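Local coordinates for putative redox protein (Lactobacillus casei, PDB 2QL8) that probably acts as a redox enzyme of the OsmC/Ohr family, whose members commonly reduce peroxides through reactive cysteine thiols, at residues Leu52-Leu64 against Leu73-Phe85. Numbering follows the deposited sequence. Where two conformers were deposited one is given.
With BEZ (benzoic acid), chain C.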
loop_
_atom_site.group_PDB
_atom_site.type_symbol
_atom_site.label_atom_id
_atom_site.label_comp_id
_atom_site.label_asym_id
_atom_site.label_seq_id
_atom_site.Cartn_x
_atom_site.Cartn_y
_atom_site.Cartn_z
ATOM N N LEU A 52 -3.265 -1.777 -1.718
ATOM C CA LEU A 52 -3.215 -0.681 -0.749
ATOM C C LEU A 52 -4.234 -0.818 0.368
ATOM O O LEU A 52 -3.931 -0.663 1.545
ATOM C CB LEU A 52 -3.330 0.666 -1.423
ATOM C CG LEU A 52 -3.304 1.933 -0.557
ATOM C CD1 LEU A 52 -1.975 1.972 0.253
ATOM C CD2 LEU A 52 -3.500 3.236 -1.338
ATOM N N GLY A 53 -5.464 -1.151 0.006
ATOM C CA GLY A 53 -6.479 -1.401 1.011
ATOM C C GLY A 53 -6.134 -2.560 1.948
ATOM O O GLY A 53 -6.356 -2.491 3.166
ATOM N N LEU A 54 -5.613 -3.643 1.392
ATOM C CA LEU A 54 -5.151 -4.777 2.189
ATOM C C LEU A 54 -4.015 -4.366 3.132
ATOM O O LEU A 54 -3.985 -4.769 4.299
ATOM C CB LEU A 54 -4.719 -5.967 1.302
ATOM C CG LEU A 54 -5.823 -6.683 0.485
ATOM C CD1 LEU A 54 -5.233 -7.578 -0.629
ATOM C CD2 LEU A 54 -6.762 -7.487 1.436
ATOM N N SER A 55 -3.092 -3.566 2.621
ATOM C CA SER A 55 -1.996 -3.061 3.453
ATOM C C SER A 55 -2.507 -2.214 4.635
ATOM O O SER A 55 -2.152 -2.461 5.819
ATOM C CB SER A 55 -1.008 -2.233 2.618
ATOM O OG SER A 55 0.023 -1.681 3.431
ATOM N N LEU A 56 -3.298 -1.193 4.334
ATOM C CA LEU A 56 -3.784 -0.262 5.366
ATOM C C LEU A 56 -4.716 -0.941 6.367
ATOM O O LEU A 56 -4.603 -0.729 7.565
ATOM C CB LEU A 56 -4.446 0.951 4.733
ATOM C CG LEU A 56 -4.998 2.014 5.697
ATOM C CD1 LEU A 56 -3.901 2.584 6.623
ATOM C CD2 LEU A 56 -5.719 3.106 4.930
ATOM N N SER A 57 -5.669 -1.719 5.872
ATOM C CA SER A 57 -6.582 -2.427 6.785
ATOM C C SER A 57 -5.798 -3.304 7.760
ATOM O O SER A 57 -6.101 -3.346 8.965
ATOM C CB SER A 57 -7.654 -3.220 5.993
ATOM O OG SER A 57 -7.095 -4.287 5.220
ATOM N N THR A 58 -4.789 -4.024 7.246
ATOM C CA THR A 58 -3.977 -4.906 8.088
ATOM C C THR A 58 -3.162 -4.118 9.093
ATOM O O THR A 58 -3.062 -4.519 10.271
ATOM C CB THR A 58 -3.100 -5.837 7.212
ATOM O OG1 THR A 58 -3.963 -6.621 6.375
ATOM C CG2 THR A 58 -2.212 -6.749 8.041
ATOM N N CYS A 59 -2.572 -3.011 8.631
ATOM C CA CYS A 59 -1.755 -2.201 9.524
ATOM C C CYS A 59 -2.599 -1.538 10.636
ATOM O O CYS A 59 -2.224 -1.553 11.839
ATOM C CB CYS A 59 -0.977 -1.148 8.753
ATOM S SG CYS A 59 0.433 -0.472 9.622
ATOM N N LEU A 60 -3.751 -1.003 10.248
ATOM C CA LEU A 60 -4.638 -0.397 11.211
ATOM C C LEU A 60 -5.109 -1.427 12.237
ATOM O O LEU A 60 -5.154 -1.154 13.447
ATOM C CB LEU A 60 -5.830 0.276 10.542
ATOM C CG LEU A 60 -5.599 1.679 9.972
ATOM C CD1 LEU A 60 -6.769 2.071 8.987
ATOM C CD2 LEU A 60 -5.329 2.752 11.046
ATOM N N GLU A 61 -5.463 -2.615 11.740
ATOM C CA GLU A 61 -5.968 -3.681 12.592
ATOM C C GLU A 61 -4.876 -4.133 13.592
ATOM O O GLU A 61 -5.155 -4.359 14.783
ATOM C CB GLU A 61 -6.500 -4.836 11.741
ATOM C CG GLU A 61 -7.070 -6.039 12.560
ATOM C CD GLU A 61 -8.437 -5.792 13.170
ATOM O OE1 GLU A 61 -8.847 -4.613 13.320
ATOM O OE2 GLU A 61 -9.076 -6.843 13.513
ATOM N N ALA A 62 -3.634 -4.265 13.119
ATOM C CA ALA A 62 -2.488 -4.620 13.992
ATOM C C ALA A 62 -2.272 -3.554 15.045
ATOM O O ALA A 62 -1.992 -3.840 16.224
ATOM C CB ALA A 62 -1.202 -4.832 13.184
ATOM N N THR A 63 -2.375 -2.298 14.624
ATOM C CA THR A 63 -2.177 -1.186 15.554
ATOM C C THR A 63 -3.290 -1.195 16.625
ATOM O O THR A 63 -3.025 -1.021 17.813
ATOM C CB THR A 63 -2.122 0.198 14.840
ATOM O OG1 THR A 63 -1.227 0.143 13.740
ATOM C CG2 THR A 63 -1.728 1.350 15.792
ATOM N N LEU A 64 -4.508 -1.449 16.166
ATOM C CA LEU A 64 -5.683 -1.497 17.038
ATOM C C LEU A 64 -5.532 -2.631 18.060
ATOM O O LEU A 64 -5.806 -2.451 19.235
ATOM C CB LEU A 64 -6.952 -1.685 16.208
ATOM C CG LEU A 64 -8.301 -1.695 16.947
ATOM C CD1 LEU A 64 -8.460 -0.476 17.838
ATOM C CD2 LEU A 64 -9.436 -1.840 15.870
ATOM N N LEU A 73 -7.656 -5.285 27.048
ATOM C CA LEU A 73 -8.887 -5.713 26.404
ATOM C C LEU A 73 -8.583 -6.810 25.389
ATOM O O LEU A 73 -7.512 -6.861 24.791
ATOM C CB LEU A 73 -9.586 -4.549 25.736
ATOM C CG LEU A 73 -9.967 -3.351 26.573
ATOM C CD1 LEU A 73 -10.648 -2.340 25.682
ATOM C CD2 LEU A 73 -10.852 -3.800 27.743
ATOM N N PRO A 74 -9.549 -7.698 25.188
ATOM C CA PRO A 74 -9.415 -8.695 24.134
ATOM C C PRO A 74 -9.552 -8.013 22.769
ATOM O O PRO A 74 -9.948 -6.857 22.674
ATOM C CB PRO A 74 -10.569 -9.652 24.414
ATOM C CG PRO A 74 -11.625 -8.765 25.001
ATOM C CD PRO A 74 -10.853 -7.786 25.873
ATOM N N HIS A 75 -9.238 -8.759 21.721
ATOM C CA HIS A 75 -9.257 -8.186 20.360
ATOM C C HIS A 75 -10.666 -8.325 19.790
ATOM O O HIS A 75 -11.120 -9.443 19.487
ATOM C CB HIS A 75 -8.239 -8.890 19.472
ATOM C CG HIS A 75 -8.176 -8.347 18.078
ATOM N ND1 HIS A 75 -8.219 -6.992 17.798
ATOM C CD2 HIS A 75 -8.059 -8.980 16.885
ATOM C CE1 HIS A 75 -8.122 -6.823 16.487
ATOM N NE2 HIS A 75 -8.015 -8.014 15.918
ATOM N N THR A 76 -11.360 -7.206 19.669
ATOM C CA THR A 76 -12.700 -7.189 19.085
ATOM C C THR A 76 -12.813 -6.141 17.945
ATOM O O THR A 76 -13.906 -5.852 17.467
ATOM C CB THR A 76 -13.739 -6.879 20.172
ATOM O OG1 THR A 76 -13.537 -5.538 20.661
ATOM C CG2 THR A 76 -13.620 -7.901 21.309
ATOM N N GLY A 77 -11.680 -5.597 17.496
ATOM C CA GLY A 77 -11.682 -4.574 16.477
ATOM C C GLY A 77 -11.708 -5.156 15.062
ATOM O O GLY A 77 -11.332 -6.303 14.846
ATOM N N ALA A 78 -12.167 -4.343 14.112
ATOM C CA ALA A 78 -12.145 -4.673 12.683
ATOM C C ALA A 78 -11.962 -3.396 11.913
ATOM O O ALA A 78 -12.419 -2.304 12.330
ATOM C CB ALA A 78 -13.419 -5.392 12.260
ATOM N N VAL A 79 -11.308 -3.514 10.748
ATOM C CA VAL A 79 -11.056 -2.350 9.887
ATOM C C VAL A 79 -11.472 -2.699 8.450
ATOM O O VAL A 79 -11.134 -3.774 7.948
ATOM C CB VAL A 79 -9.554 -1.930 9.929
ATOM C CG1 VAL A 79 -9.288 -0.724 9.023
ATOM C CG2 VAL A 79 -9.114 -1.659 11.398
ATOM N N ARG A 80 -12.156 -1.754 7.818
ATOM C CA ARG A 80 -12.495 -1.815 6.403
ATOM C C ARG A 80 -11.937 -0.581 5.730
ATOM O O ARG A 80 -12.118 0.529 6.214
ATOM C CB ARG A 80 -14.027 -1.836 6.240
ATOM C CG ARG A 80 -14.417 -1.812 4.769
ATOM C CD ARG A 80 -15.880 -2.194 4.610
ATOM N NE ARG A 80 -16.770 -1.185 5.151
ATOM C CZ ARG A 80 -18.095 -1.227 4.964
ATOM N NH1 ARG A 80 -18.616 -2.241 4.275
ATOM N NH2 ARG A 80 -18.900 -0.288 5.471
ATOM N N VAL A 81 -11.255 -0.757 4.596
ATOM C CA VAL A 81 -10.703 0.358 3.860
ATOM C C VAL A 81 -11.305 0.326 2.462
ATOM O O VAL A 81 -11.219 -0.693 1.766
ATOM C CB VAL A 81 -9.139 0.295 3.801
ATOM C CG1 VAL A 81 -8.572 1.355 2.852
ATOM C CG2 VAL A 81 -8.544 0.402 5.228
ATOM N N LYS A 82 -11.832 1.479 2.060
ATOM C CA LYS A 82 -12.301 1.655 0.680
ATOM C C LYS A 82 -11.286 2.501 -0.073
ATOM O O LYS A 82 -10.777 3.489 0.444
ATOM C CB LYS A 82 -13.686 2.315 0.660
ATOM C CG LYS A 82 -14.348 2.378 -0.730
ATOM C CD LYS A 82 -15.723 3.027 -0.604
ATOM C CE LYS A 82 -16.478 3.081 -1.932
ATOM N NZ LYS A 82 -17.928 3.402 -1.671
ATOM N N VAL A 83 -10.969 2.074 -1.301
ATOM C CA VAL A 83 -10.044 2.824 -2.150
ATOM C C VAL A 83 -10.764 3.092 -3.479
ATOM O O VAL A 83 -11.332 2.163 -4.070
ATOM C CB VAL A 83 -8.715 2.055 -2.411
ATOM C CG1 VAL A 83 -7.757 2.880 -3.297
ATOM C CG2 VAL A 83 -8.053 1.681 -1.073
ATOM N N ALA A 84 -10.728 4.352 -3.899
ATOM C CA ALA A 84 -11.292 4.804 -5.170
ATOM C C ALA A 84 -10.170 5.251 -6.125
ATOM O O ALA A 84 -9.201 5.871 -5.708
ATOM C CB ALA A 84 -12.282 5.947 -4.936
ATOM N N PHE A 85 -10.367 4.942 -7.415
ATOM C CA PHE A 85 -9.519 5.379 -8.510
ATOM C C PHE A 85 -10.310 6.493 -9.209
ATOM O O PHE A 85 -11.480 6.272 -9.592
ATOM C CB PHE A 85 -9.304 4.177 -9.441
ATOM C CG PHE A 85 -8.475 4.443 -10.707
ATOM C CD1 PHE A 85 -7.351 5.200 -10.721
ATOM C CD2 PHE A 85 -8.885 3.865 -11.912
ATOM C CE1 PHE A 85 -6.581 5.348 -11.878
ATOM C CE2 PHE A 85 -8.135 4.025 -13.056
ATOM C CZ PHE A 85 -7.008 4.791 -13.042
HETATM C C BEZ C . 2.343 0.493 17.741
HETATM O O1 BEZ C . 2.865 0.137 18.862
HETATM O O2 BEZ C . 2.150 1.624 17.515
HETATM C C1 BEZ C . 2.040 -0.456 16.632
HETATM C C2 BEZ C . 1.996 -1.826 16.944
HETATM C C3 BEZ C . 1.728 -2.738 15.924
HETATM C C4 BEZ C . 1.511 -2.271 14.620
HETATM C C5 BEZ C . 1.567 -0.900 14.329
HETATM C C6 BEZ C . 1.809 0.021 15.296
#
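The buried carboxylate of Glu-61 comes unusually close to a backbone carbonyl: its OE2 lies 2.7 Å from Gly-77 O. The contact belongs to the OsmC/Ohr fold, in which the long central helix 48-70 lies along the sheet and runs nearly antiparallel to strand 77-88, at 154° between the two short segments. Glu-61 has CG anti to the backbone N and a bend at chi2, which turns the carboxylate toward the start of the strand. There OE2 also meets the edge of the His-75 ring, in a weak bond from NE2 (2.9 Å, N-H...O angle 118°), with the carboxylate and ring planes 61° apart. The ring's strongest polar partner is Glu-68, bonded to ND1, and NE2 also bonds to the backbone O of Glu-20 of the second subunit. A leucine in place of Glu-61 would probably leave Gly-77 O facing hydrocarbon and take away one of the polar neighbours of the His-75 edge.

Farther along, alternate strand residues face the helix. Val-79 divides its methyls, CG1 meeting Leu-60 CD1 at 3.8 Å and CG2 resting 3.5 Å from Glu-61 OE1, while Val-81 CG2 packs against the backbone N of Ser-57 at 3.6 Å. Gly-53 CA lies 3.9 Å from Val-81 CG1. On another side of the helix, Thr-63 borders the benzoic acid pocket with Arg-120. At the Gly-77 end, Leu-64 CD2 lies 3.6 Å from Gly-77 CA, filling the place where a side chain on that residue would clash.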